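Local coordinates for ABC transporter, substrate binding protein (Agrobacterium tumefaciens, PDB 3C9H) that probably captures a solute in the periplasm and delivers it to an ABC transporter, and binds a magnesium ion, at residues N273-L276 with G277-Y280; L281-M285 with S286-Q290. All coordinates share one frame; numbering follows the deposited sequence.

Interactions 1 and 2 follow one another along the chain without a gap, their centres about 13 Å apart. Interaction 1 is the first part of helix 274-285, entered from strand 258-268; interaction 2 covers the end of that helix and the start of helix 287-296, with Ser286 at the junction. Helix 274-285 thus runs through both, and its inward side is continuous: Tyr280 of the first contact meets the ring of Phe284 in the second, and both face the core between strands and helix 44-57. The two lie within the solute-binding family region; the side chains of Tyr280 and Phe284 lie about 13 and 12 Å from the magnesium ion, which is bound by Ser41 and Asp43.

Interaction 1: N273-L276 with G277-Y280; sequences NPEL and GRRY
With chi1 at -71°, Leu276 turns CG away from its own carbonyl carbon, while Arg279, three residues on, has CG opposite its backbone N (chi1 -150°); the two side chains consequently run side by side, pointing the same way. The arginine chain then bends at chi3, which brings one face of its guanidinium against the leucine: CD2 of Leu276 is 3.8 Å from NH2 of Arg279 and is offset toward the rim of the flat group. The polar end of Arg279 is held by Asn58, whose OD1 accepts from NH1. Arg278 also runs back toward the helix start, but along a different flank. Its guanidinium places a face over the carbonyl oxygen of Pro274, and NH2 comes 3.9 Å from CB of Pro274. This is the opening of helix 274-285, with Asn273 as N-cap residue. Its side chain gives no capping bond; OD1 is instead engaged, weakly, by Gln34, and its backbone N donates to Asp89. Four successive i to i+4 bonds build the first turns. Gly277 N reaches Asn273 O at 3.1 Å, and Arg278 N reaches Pro274 O at 2.8 Å. Next come Arg279 N to Glu275 O at 3.0 Å and Tyr280 N to Leu276 O at 2.9 Å. Leu276 and Tyr280 are buried against Leu36 of strand 35-40, where the Tyr280 ring also meets Phe54 edge-to-face, while Pro274 and Arg278 rest on Val267 of strand 258-268.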
loop_
_atom_site.group_PDB
_atom_site.type_symbol
_atom_site.label_atom_id
_atom_site.label_comp_id
_atom_site.label_asym_id
_atom_site.label_seq_id
_atom_site.Cartn_x
_atom_site.Cartn_y
_atom_site.Cartn_z
ATOM N N ASN A 273 24.120 -4.760 -4.163
ATOM C CA ASN A 273 23.990 -5.479 -5.415
ATOM C C ASN A 273 22.907 -4.865 -6.297
ATOM O O ASN A 273 21.854 -5.450 -6.481
ATOM C CB ASN A 273 23.706 -6.954 -5.112
ATOM C CG ASN A 273 24.973 -7.723 -4.771
ATOM O OD1 ASN A 273 25.716 -8.126 -5.676
ATOM N ND2 ASN A 273 25.233 -7.917 -3.485
ATOM N N PRO A 274 23.185 -3.684 -6.865
ATOM C CA PRO A 274 22.169 -3.002 -7.647
ATOM C C PRO A 274 21.719 -3.815 -8.853
ATOM O O PRO A 274 20.571 -3.711 -9.277
ATOM C CB PRO A 274 22.853 -1.689 -8.065
ATOM C CG PRO A 274 24.314 -1.920 -7.926
ATOM C CD PRO A 274 24.456 -2.926 -6.812
ATOM N N GLU A 275 22.604 -4.650 -9.372
ATOM C CA GLU A 275 22.285 -5.472 -10.519
ATOM C C GLU A 275 21.190 -6.475 -10.173
ATOM O O GLU A 275 20.278 -6.678 -10.963
ATOM C CB GLU A 275 23.518 -6.184 -11.057
ATOM C CG GLU A 275 24.616 -5.243 -11.562
ATOM C CD GLU A 275 25.621 -4.848 -10.489
ATOM O OE1 GLU A 275 25.383 -5.105 -9.281
ATOM O OE2 GLU A 275 26.658 -4.262 -10.859
ATOM N N LEU A 276 21.270 -7.080 -8.992
ATOM C CA LEU A 276 20.243 -8.025 -8.554
ATOM C C LEU A 276 18.918 -7.295 -8.279
ATOM O O LEU A 276 17.830 -7.780 -8.629
ATOM C CB LEU A 276 20.700 -8.793 -7.323
ATOM C CG LEU A 276 21.811 -9.818 -7.534
ATOM C CD1 LEU A 276 21.983 -10.590 -6.252
ATOM C CD2 LEU A 276 21.528 -10.742 -8.725
ATOM N N GLY A 277 19.030 -6.110 -7.680
ATOM C CA GLY A 277 17.904 -5.226 -7.474
ATOM C C GLY A 277 17.167 -4.903 -8.755
ATOM O O GLY A 277 15.927 -4.991 -8.797
ATOM N N ARG A 278 17.901 -4.515 -9.800
ATOM C CA ARG A 278 17.304 -4.244 -11.097
ATOM C C ARG A 278 16.684 -5.490 -11.719
ATOM O O ARG A 278 15.655 -5.400 -12.424
ATOM C CB ARG A 278 18.319 -3.675 -12.074
ATOM C CG ARG A 278 18.544 -2.242 -11.889
ATOM C CD ARG A 278 19.448 -1.680 -12.906
ATOM N NE ARG A 278 20.177 -0.621 -12.259
ATOM C CZ ARG A 278 21.422 -0.706 -11.812
ATOM N NH1 ARG A 278 22.185 -1.743 -12.035
ATOM N NH2 ARG A 278 21.921 0.330 -11.216
ATOM N N ARG A 279 17.301 -6.637 -11.476
ATOM C CA ARG A 279 16.756 -7.904 -11.981
ATOM C C ARG A 279 15.386 -8.194 -11.375
ATOM O O ARG A 279 14.462 -8.635 -12.068
ATOM C CB ARG A 279 17.684 -9.095 -11.682
ATOM C CG ARG A 279 17.528 -10.164 -12.770
ATOM C CD ARG A 279 18.264 -11.436 -12.496
ATOM N NE ARG A 279 19.700 -11.230 -12.484
ATOM C CZ ARG A 279 20.602 -12.189 -12.291
ATOM N NH1 ARG A 279 20.229 -13.447 -12.065
ATOM N NH2 ARG A 279 21.897 -11.875 -12.283
ATOM N N TYR A 280 15.285 -7.993 -10.068
ATOM C CA TYR A 280 14.039 -8.174 -9.333
ATOM C C TYR A 280 12.981 -7.150 -9.804
ATOM O O TYR A 280 11.824 -7.499 -10.091
ATOM C CB TYR A 280 14.330 -7.990 -7.859
ATOM C CG TYR A 280 13.290 -8.494 -6.910
ATOM C CD1 TYR A 280 13.153 -9.858 -6.648
ATOM C CD2 TYR A 280 12.489 -7.610 -6.202
ATOM C CE1 TYR A 280 12.209 -10.335 -5.712
ATOM C CE2 TYR A 280 11.547 -8.082 -5.254
ATOM C CZ TYR A 280 11.423 -9.439 -5.025
ATOM O OH TYR A 280 10.492 -9.899 -4.104
#

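Interaction 2: L281-M285 with S286-Q290; sequences LEFFM and SKEGQ
A serine N-cap at the junction of two consecutive helices organises this contact: helix 274-285 ends at Met285, and Ser286 leads into helix 287-296. The hydroxyl of Ser286 bridges the two. OG donates to Phe283 O at 2.6 Å, in the carbonyl plane and on a lone pair, and accepts from Gly289 N at 2.9 Å in a nearly straight bond of 165°. Its chi1 of 72° sets OG between the backbone N and the carbonyl carbon, from where it reaches both partners. Phe283 O also takes a second bond, from Ser286 N at 3.1 Å; this donor stands well above the carbonyl plane, so the two bonds arrive from different directions. A CA-H...O contact from Gly289, with its CA 3.4 Å from Phe283 O, adds to the grip on the same oxygen. The cap ties the last turn of one helix to the first turn of the next, and Phe283 packs across the joint. The Phe283 ring lays one face over Gly289, whose CA makes a CH-pi contact 4.2 Å from the ring centroid, offset toward the rim. At the ring edge stands the carboxylate of Glu288, its CD 3.7 Å from Phe283 CE1, its OE2 in the plane of the ring and its own plane turned 84° to that of the ring. Elsewhere the same ring touches Met50 and Phe54 of helix 44-57 and Ile292 of helix 287-296. Phe284 is likewise buried, meeting Phe92 edge-to-face, and Met285 packs on Trp119 and Tyr130.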
loop_
_atom_site.group_PDB
_atom_site.type_symbol
_atom_site.label_atom_id
_atom_site.label_comp_id
_atom_site.label_asym_id
_atom_site.label_seq_id
_atom_site.Cartn_x
_atom_site.Cartn_y
_atom_site.Cartn_z
ATOM N N LEU A 281 13.389 -5.891 -9.908
ATOM C CA LEU A 281 12.496 -4.867 -10.485
ATOM C C LEU A 281 11.991 -5.244 -11.873
ATOM O O LEU A 281 10.790 -5.197 -12.157
ATOM C CB LEU A 281 13.218 -3.515 -10.519
ATOM C CG LEU A 281 12.476 -2.353 -11.136
ATOM C CD1 LEU A 281 11.035 -2.169 -10.531
ATOM C CD2 LEU A 281 13.321 -1.083 -11.029
ATOM N N GLU A 282 12.899 -5.646 -12.752
ATOM C CA GLU A 282 12.505 -6.134 -14.062
ATOM C C GLU A 282 11.476 -7.276 -13.946
ATOM O O GLU A 282 10.487 -7.295 -14.687
ATOM C CB GLU A 282 13.736 -6.617 -14.831
ATOM C CG GLU A 282 13.524 -6.813 -16.305
ATOM C CD GLU A 282 14.839 -6.791 -17.050
ATOM O OE1 GLU A 282 15.668 -7.676 -16.734
ATOM O OE2 GLU A 282 15.051 -5.880 -17.905
ATOM N N PHE A 283 11.693 -8.211 -13.019
ATOM C CA PHE A 283 10.738 -9.288 -12.836
ATOM C C PHE A 283 9.350 -8.772 -12.399
ATOM O O PHE A 283 8.326 -9.184 -12.948
ATOM C CB PHE A 283 11.261 -10.360 -11.877
ATOM C CG PHE A 283 10.269 -11.461 -11.634
ATOM C CD1 PHE A 283 10.167 -12.535 -12.514
ATOM C CD2 PHE A 283 9.389 -11.379 -10.575
ATOM C CE1 PHE A 283 9.210 -13.528 -12.299
ATOM C CE2 PHE A 283 8.415 -12.373 -10.353
ATOM C CZ PHE A 283 8.319 -13.434 -11.211
ATOM N N PHE A 284 9.323 -7.862 -11.428
ATOM C CA PHE A 284 8.093 -7.220 -10.997
ATOM C C PHE A 284 7.378 -6.447 -12.109
ATOM O O PHE A 284 6.180 -6.258 -12.020
ATOM C CB PHE A 284 8.341 -6.300 -9.790
ATOM C CG PHE A 284 8.227 -7.013 -8.457
ATOM C CD1 PHE A 284 7.317 -6.577 -7.483
ATOM C CD2 PHE A 284 8.996 -8.143 -8.193
ATOM C CE1 PHE A 284 7.197 -7.236 -6.276
ATOM C CE2 PHE A 284 8.876 -8.818 -6.992
ATOM C CZ PHE A 284 7.980 -8.365 -6.029
ATOM N N MET A 285 8.111 -5.986 -13.120
ATOM C CA MET A 285 7.543 -5.226 -14.247
ATOM C C MET A 285 7.114 -6.145 -15.395
ATOM O O MET A 285 6.329 -5.726 -16.258
ATOM C CB MET A 285 8.569 -4.211 -14.789
ATOM C CG MET A 285 8.901 -3.010 -13.864
ATOM S SD MET A 285 10.247 -1.960 -14.492
ATOM C CE MET A 285 9.322 -0.996 -15.694
ATOM N N SER A 286 7.631 -7.382 -15.388
ATOM C CA SER A 286 7.481 -8.352 -16.484
ATOM C C SER A 286 6.030 -8.841 -16.627
ATOM O O SER A 286 5.260 -8.804 -15.668
ATOM C CB SER A 286 8.414 -9.567 -16.271
ATOM O OG SER A 286 7.971 -10.423 -15.210
ATOM N N LYS A 287 5.670 -9.323 -17.811
ATOM C CA LYS A 287 4.359 -9.960 -17.988
ATOM C C LYS A 287 4.148 -11.070 -16.966
ATOM O O LYS A 287 3.083 -11.123 -16.337
ATOM C CB LYS A 287 4.169 -10.492 -19.412
ATOM C CG LYS A 287 2.735 -10.866 -19.720
ATOM C CD LYS A 287 2.598 -11.407 -21.131
ATOM C CE LYS A 287 1.150 -11.766 -21.442
ATOM N NZ LYS A 287 0.973 -11.972 -22.915
ATOM N N GLU A 288 5.158 -11.923 -16.770
ATOM C CA GLU A 288 5.083 -13.025 -15.808
ATOM C C GLU A 288 4.818 -12.535 -14.385
ATOM O O GLU A 288 3.903 -13.004 -13.729
ATOM C CB GLU A 288 6.362 -13.895 -15.816
ATOM C CG GLU A 288 6.217 -15.212 -14.988
ATOM C CD GLU A 288 7.550 -15.929 -14.650
ATOM O OE1 GLU A 288 8.561 -15.765 -15.387
ATOM O OE2 GLU A 288 7.575 -16.678 -13.632
ATOM N N GLY A 289 5.635 -11.598 -13.914
ATOM C CA GLY A 289 5.513 -11.095 -12.564
ATOM C C GLY A 289 4.186 -10.389 -12.329
ATOM O O GLY A 289 3.502 -10.639 -11.340
ATOM N N GLN A 290 3.817 -9.525 -13.267
ATOM C CA GLN A 290 2.546 -8.800 -13.192
ATOM C C GLN A 290 1.322 -9.714 -13.280
ATOM O O GLN A 290 0.279 -9.406 -12.700
ATOM C CB GLN A 290 2.499 -7.715 -14.278
ATOM C CG GLN A 290 3.501 -6.571 -14.054
ATOM C CD GLN A 290 2.977 -5.419 -13.199
ATOM O OE1 GLN A 290 3.639 -5.004 -12.231
ATOM N NE2 GLN A 290 1.799 -4.906 -13.534
#